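Local coordinates for protein quinoline 2-oxidoreductase medium subunit (Pseudomonas putida, PDB 1T3Q) that binds FAD as the medium subunit of quinoline 2-oxidoreductase, a molybdenum hydroxylase, and probably takes part in the electron transfer of that enzyme, at residues I18-D23 against C49-R54; M135-S140 against T158-G163; A195-S200 against L277-G282. All coordinates share one frame; numbering follows the deposited sequence.

Contact 1: residues I18-D23 against C49-R54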
# COMPACT_ATOMS: atom_id res chain seq x y z
N ILE C 18 33.93 -22.24 31.19
CA ILE C 18 35.22 -21.76 31.66
C ILE C 18 36.26 -21.79 30.55
O ILE C 18 37.07 -20.88 30.41
CB ILE C 18 35.70 -22.62 32.86
CG1 ILE C 18 34.79 -22.37 34.06
CG2 ILE C 18 37.15 -22.30 33.20
CD1 ILE C 18 35.01 -23.32 35.23
N GLN C 19 36.23 -22.85 29.75
CA GLN C 19 37.17 -23.01 28.65
C GLN C 19 36.99 -21.91 27.60
O GLN C 19 37.97 -21.33 27.12
CB GLN C 19 37.00 -24.39 28.02
CG GLN C 19 38.20 -24.86 27.21
CD GLN C 19 38.38 -24.10 25.92
OE1 GLN C 19 39.47 -23.59 25.63
NE2 GLN C 19 37.32 -24.04 25.12
N VAL C 20 35.74 -21.63 27.25
CA VAL C 20 35.46 -20.61 26.25
C VAL C 20 35.89 -19.23 26.73
O VAL C 20 36.56 -18.50 26.00
CB VAL C 20 33.96 -20.58 25.89
CG1 VAL C 20 33.69 -19.49 24.85
CG2 VAL C 20 33.52 -21.94 25.36
N LEU C 21 35.52 -18.87 27.95
CA LEU C 21 35.90 -17.57 28.50
C LEU C 21 37.41 -17.46 28.59
O LEU C 21 38.00 -16.40 28.37
CB LEU C 21 35.29 -17.38 29.89
CG LEU C 21 33.77 -17.37 29.96
CD1 LEU C 21 33.33 -17.42 31.41
CD2 LEU C 21 33.24 -16.11 29.27
N ALA C 22 38.05 -18.57 28.93
CA ALA C 22 39.50 -18.61 29.06
C ALA C 22 40.19 -18.46 27.71
O ALA C 22 41.20 -17.77 27.60
CB ALA C 22 39.92 -19.91 29.73
N ASP C 23 39.64 -19.10 26.69
CA ASP C 23 40.20 -19.06 25.34
C ASP C 23 39.98 -17.72 24.64
O ASP C 23 40.75 -17.35 23.75
CB ASP C 23 39.60 -20.19 24.49
CG ASP C 23 40.45 -20.54 23.28
N CYS C 49 31.91 -12.44 22.11
CA CYS C 49 30.99 -13.56 22.18
C CYS C 49 30.29 -13.58 23.54
O CYS C 49 30.88 -13.23 24.55
CB CYS C 49 31.79 -14.86 21.99
SG CYS C 49 30.90 -16.40 22.36
N LEU C 50 29.02 -13.97 23.54
CA LEU C 50 28.29 -14.06 24.80
C LEU C 50 28.13 -15.54 25.11
O LEU C 50 27.67 -16.32 24.27
CB LEU C 50 26.92 -13.40 24.70
CG LEU C 50 26.92 -11.87 24.58
CD1 LEU C 50 25.50 -11.35 24.71
CD2 LEU C 50 27.80 -11.27 25.67
N VAL C 51 28.53 -15.92 26.31
CA VAL C 51 28.45 -17.31 26.74
C VAL C 51 27.32 -17.46 27.74
O VAL C 51 27.45 -17.04 28.90
CB VAL C 51 29.77 -17.75 27.39
CG1 VAL C 51 29.72 -19.24 27.71
CG2 VAL C 51 30.94 -17.43 26.45
N ASP C 52 26.23 -18.05 27.28
CA ASP C 52 25.03 -18.27 28.09
C ASP C 52 25.24 -19.42 29.06
O ASP C 52 25.88 -20.42 28.73
CB ASP C 52 23.85 -18.59 27.15
CG ASP C 52 22.50 -18.23 27.76
OD1 ASP C 52 22.36 -18.30 29.00
OD2 ASP C 52 21.57 -17.91 27.00
N LEU C 53 24.68 -19.29 30.26
CA LEU C 53 24.79 -20.32 31.28
C LEU C 53 23.49 -21.12 31.39
O LEU C 53 23.34 -21.95 32.28
CB LEU C 53 25.10 -19.70 32.65
CG LEU C 53 26.36 -18.83 32.74
CD1 LEU C 53 26.48 -18.26 34.15
CD2 LEU C 53 27.59 -19.65 32.39
N ARG C 54 22.56 -20.89 30.46
CA ARG C 54 21.26 -21.56 30.48
C ARG C 54 21.31 -23.09 30.52
O ARG C 54 20.41 -23.72 31.08
CB ARG C 54 20.39 -21.12 29.30
CG ARG C 54 20.92 -21.49 27.92
CD ARG C 54 19.89 -21.22 26.82
NE ARG C 54 18.67 -22.00 27.02
CZ ARG C 54 17.64 -22.03 26.17
NH1 ARG C 54 17.68 -21.33 25.05
NH2 ARG C 54 16.57 -22.75 26.45

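Contact 2: residues M135-S140 against T158-G163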
# COMPACT_ATOMS: atom_id res chain seq x y z
N MET C 135 30.50 -16.78 48.53
CA MET C 135 30.40 -17.03 47.10
C MET C 135 31.40 -18.10 46.70
O MET C 135 32.54 -18.10 47.17
CB MET C 135 30.70 -15.77 46.28
CG MET C 135 29.51 -14.88 46.02
SD MET C 135 28.99 -14.10 47.52
CE MET C 135 28.07 -12.70 46.87
N TYR C 136 30.96 -19.00 45.83
CA TYR C 136 31.84 -20.05 45.33
C TYR C 136 32.06 -19.75 43.86
O TYR C 136 31.12 -19.73 43.07
CB TYR C 136 31.23 -21.43 45.57
CG TYR C 136 31.21 -21.77 47.04
CD1 TYR C 136 30.25 -21.23 47.89
CD2 TYR C 136 32.22 -22.55 47.60
CE1 TYR C 136 30.29 -21.45 49.27
CE2 TYR C 136 32.27 -22.78 48.98
CZ TYR C 136 31.30 -22.23 49.80
OH TYR C 136 31.36 -22.44 51.17
N ILE C 137 33.32 -19.50 43.52
CA ILE C 137 33.71 -19.13 42.17
C ILE C 137 34.57 -20.19 41.47
O ILE C 137 35.57 -20.64 42.02
CB ILE C 137 34.49 -17.80 42.22
CG1 ILE C 137 33.64 -16.74 42.92
CG2 ILE C 137 34.87 -17.36 40.81
CD1 ILE C 137 34.40 -15.50 43.35
N ALA C 138 34.17 -20.56 40.26
CA ALA C 138 34.89 -21.56 39.50
C ALA C 138 35.81 -20.96 38.45
O ALA C 138 35.52 -19.91 37.86
CB ALA C 138 33.91 -22.52 38.83
N SER C 139 36.93 -21.63 38.23
CA SER C 139 37.92 -21.21 37.24
C SER C 139 38.55 -22.49 36.73
O SER C 139 38.20 -23.58 37.18
CB SER C 139 39.00 -20.34 37.88
OG SER C 139 39.77 -21.09 38.80
N SER C 140 39.47 -22.36 35.79
CA SER C 140 40.14 -23.53 35.24
C SER C 140 40.82 -24.33 36.35
O SER C 140 40.85 -25.56 36.32
CB SER C 140 41.18 -23.09 34.22
OG SER C 140 41.97 -24.19 33.81
N THR C 158 33.83 -6.28 41.46
CA THR C 158 33.79 -7.50 42.26
C THR C 158 35.15 -8.19 42.31
O THR C 158 36.09 -7.79 41.62
CB THR C 158 32.77 -8.52 41.71
OG1 THR C 158 33.27 -9.07 40.48
CG2 THR C 158 31.43 -7.85 41.46
N ASP C 159 35.24 -9.22 43.14
CA ASP C 159 36.47 -9.99 43.32
C ASP C 159 36.66 -10.97 42.16
O ASP C 159 37.67 -11.66 42.08
CB ASP C 159 36.41 -10.78 44.63
CG ASP C 159 37.72 -11.45 44.96
OD1 ASP C 159 37.70 -12.63 45.37
OD2 ASP C 159 38.78 -10.80 44.81
N LEU C 160 35.68 -11.01 41.28
CA LEU C 160 35.70 -11.90 40.12
C LEU C 160 36.88 -11.59 39.20
O LEU C 160 37.09 -10.44 38.81
CB LEU C 160 34.38 -11.74 39.36
CG LEU C 160 33.56 -12.95 38.93
CD1 LEU C 160 33.54 -14.01 40.02
CD2 LEU C 160 32.15 -12.47 38.62
N GLU C 161 37.65 -12.62 38.86
CA GLU C 161 38.79 -12.43 37.97
C GLU C 161 38.42 -12.86 36.56
O GLU C 161 37.39 -13.51 36.35
CB GLU C 161 40.00 -13.23 38.46
CG GLU C 161 40.56 -12.73 39.80
CD GLU C 161 41.11 -11.32 39.72
N ALA C 162 39.24 -12.49 35.58
CA ALA C 162 38.99 -12.83 34.19
C ALA C 162 38.77 -14.33 34.02
O ALA C 162 39.56 -15.14 34.52
CB ALA C 162 40.15 -12.37 33.32
N GLY C 163 37.70 -14.70 33.33
CA GLY C 163 37.41 -16.10 33.08
C GLY C 163 36.72 -16.87 34.19
O GLY C 163 36.42 -18.05 34.02

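Contact 3: residues A195-S200 against L277-G282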
# COMPACT_ATOMS: atom_id res chain seq x y z
N ALA C 195 18.08 -0.30 53.94
CA ALA C 195 18.61 -0.67 55.25
C ALA C 195 18.02 -1.99 55.71
O ALA C 195 16.89 -2.35 55.37
CB ALA C 195 18.31 0.43 56.27
N ALA C 196 18.81 -2.72 56.49
CA ALA C 196 18.39 -4.00 57.02
C ALA C 196 18.73 -4.00 58.50
O ALA C 196 19.72 -3.41 58.92
CB ALA C 196 19.11 -5.14 56.31
N ALA C 197 17.88 -4.65 59.29
CA ALA C 197 18.11 -4.72 60.72
C ALA C 197 17.87 -6.15 61.19
O ALA C 197 16.78 -6.69 61.02
CB ALA C 197 17.18 -3.77 61.45
N GLY C 198 18.92 -6.76 61.74
CA GLY C 198 18.82 -8.11 62.25
C GLY C 198 18.94 -8.02 63.76
O GLY C 198 19.94 -7.54 64.28
N LEU C 199 17.91 -8.48 64.46
CA LEU C 199 17.91 -8.40 65.91
C LEU C 199 17.66 -9.71 66.63
O LEU C 199 16.97 -10.60 66.13
CB LEU C 199 16.86 -7.40 66.39
CG LEU C 199 16.90 -5.99 65.82
CD1 LEU C 199 15.73 -5.20 66.39
CD2 LEU C 199 18.22 -5.32 66.15
N SER C 200 18.23 -9.80 67.83
CA SER C 200 18.04 -10.94 68.70
C SER C 200 17.47 -10.31 69.97
O SER C 200 18.11 -9.45 70.58
CB SER C 200 19.37 -11.62 69.00
OG SER C 200 19.18 -12.67 69.94
N LEU C 277 12.82 -0.40 64.26
CA LEU C 277 11.57 -0.57 65.00
C LEU C 277 10.80 -1.77 64.46
O LEU C 277 10.21 -2.53 65.23
CB LEU C 277 10.72 0.70 64.89
CG LEU C 277 11.23 1.89 65.71
CD1 LEU C 277 10.52 3.18 65.30
CD2 LEU C 277 11.00 1.61 67.19
N LYS C 278 10.80 -1.93 63.15
CA LYS C 278 10.09 -3.04 62.52
C LYS C 278 10.71 -4.38 62.91
O LYS C 278 9.99 -5.34 63.20
CB LYS C 278 10.12 -2.87 60.99
CG LYS C 278 9.18 -3.81 60.24
N ALA C 279 12.04 -4.45 62.92
CA ALA C 279 12.73 -5.68 63.28
C ALA C 279 12.49 -6.03 64.74
O ALA C 279 12.36 -7.20 65.09
CB ALA C 279 14.23 -5.53 63.01
N ALA C 280 12.44 -5.01 65.60
CA ALA C 280 12.21 -5.23 67.02
C ALA C 280 10.80 -5.78 67.21
O ALA C 280 10.57 -6.66 68.03
CB ALA C 280 12.37 -3.91 67.78
N GLN C 281 9.86 -5.23 66.45
CA GLN C 281 8.46 -5.65 66.49
C GLN C 281 8.34 -7.11 66.07
O GLN C 281 7.74 -7.93 66.77
CB GLN C 281 7.65 -4.77 65.54
N GLY C 282 8.93 -7.44 64.92
CA GLY C 282 8.86 -8.80 64.42
C GLY C 282 9.63 -9.81 65.26
O GLY C 282 9.17 -10.94 65.44

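Contact 1: residues I18-D23 against C49-R54
Val20, on helix 14-23, directs its beta carbon toward strand 49-52, where it meets Val51, and one methyl of each valine does the touching: Val20 CG1 stands 3.8 Å from Val51 CG2. With Val20 CG1 swung opposite its own backbone nitrogen (chi1 180°), that methyl reaches the strand. One residue on, Leu21 leaves the helix at a slant, and its reach brings Leu21 CD2 to 3.9 Å from the same Val51 CG2. The two helix methyls, Val20 CG1 and Leu21 CD2, are 5.6 Å apart and subtend roughly a right angle at Val51 CG2, so the strand methyl fits into the notch between them. The closest CA pair, Leu21 CA and Val51 CA, is 7.7 Å apart. Strand 49-52 is the middle strand of the parallel sheet 7-9, 49-52, 28-30, and helix 14-23 is the connection of the beta-alpha-beta crossover from 7-9 to 28-30. Just beyond Val51 the chain turns in an Asx turn, Arg54 N donating to Asp52 OD1 at 3.0 Å from above the carboxylate plane. Asp52 OD2 also bonds Gln74 of the small subunit, and Leu53 touches FAD. All three touching residues are buried and every close pair is methyl to methyl, which implies that helix and strand are probably held here by van der Waals fit and exclusion of water.

Contact 2: residues M135-S140 against T158-G163
The FAD pocket has part of its wall in the loop before strand 165-172, where Leu160 touches the cofactor and also lies against Ile137 of strand 134-139. One methyl makes the apolar contact from the loop side: Leu160 CD1 is 3.7 Å from Ile137 CG2, 3.7 Å from Ile137 CD1 and 4.0 Å from Ile137 CG1. Leu160 CD1 therefore sits in the cleft between the two branches of the isoleucine, CG2 and CG1-CD1. Ile137 sends its beta carbon toward the loop and, with CG1 opposite the carbonyl carbon (chi1 -55°), presents both branches to Leu160. The leucine itself has chi1 of -131°, far from any staggered position, which may reflect some strain. Its backbone is tied down by an ST turn: Leu160 N donates to Thr158 OG1 over 3.2 Å with an angle of 148° at the hydrogen. Further along, Gly163 is partly covered by strand 134-139; its positive phi would bring a beta carbon against the preceding carbonyl oxygen. Phe151 of helix 148-151 packs on both Ile137 and Leu160, while Asp159 forms a salt bridge with Arg144 on the adjoining strand 142-147. Between Ile137 and Leu160 aliphatic carbon meets aliphatic carbon, so the direct grip of this pair is dispersive and without direction. The position of the cofactor-touching leucine thus probably depends on the turn that fixes its backbone together with the isoleucine it packs against.

Contact 3: residues A195-S200 against L277-G282
Ala279 provides the bump of this interface: its CB projects from helix 261-284 into the hollow between Ala197 and Leu199, two residues on the same face of strand 193-202. On one flank Ala279 CB meets Ala197 CB at 3.8 Å, and it comes within 3.4 Å of Ala197 O. On the other it lies 3.7 Å from Leu199 CD1. The leucine is the reciprocal bump. Its extended side chain (chi2 178°) lays CD1 over the helix backbone at Ala280, 3.4 Å from Ala280 N, and Ala280 CB borders the same methyl at 3.9 Å from Leu199 CD1. Such small helix residues let the backbones close in, with Ala197 CA and Ala279 CA only 6.0 Å apart. The local axes approach to 7.8 Å and cross at -34°, so helix and strand run in broadly the same direction. Strand 193-202 lies between 177-183 and 205-214 in an antiparallel sheet, and helix 261-284 packs on it, as Val275 one turn earlier also touches Ala197. Glu179 of strand 177-183 adjoins Ala279, and Ile235, from a loop, touches both Leu199 and Ala280.

How the contacts relate
The three contacts follow one another along the chain, each closing before the next opens. Contacts 1 and 2 both belong to the FAD-binding domain, their centres 13 Å apart, and they touch: Ile18 CG2 is 3.5 Å from Ser140 N, and Leu21 CB is 4.0 Å from Gly163 CA. Helix 14-23 is thus wedged between the parallel sheet of contact 1 and the end of the antiparallel sheet of contact 2, and each contact contributes one residue to the FAD pocket. Contact 3 belongs to the C-terminal domain, across the chain's centre, about 42 Å from contact 1 and 33 Å from contact 2 between centres, in a separate sheet-and-helix layer away from the FAD site.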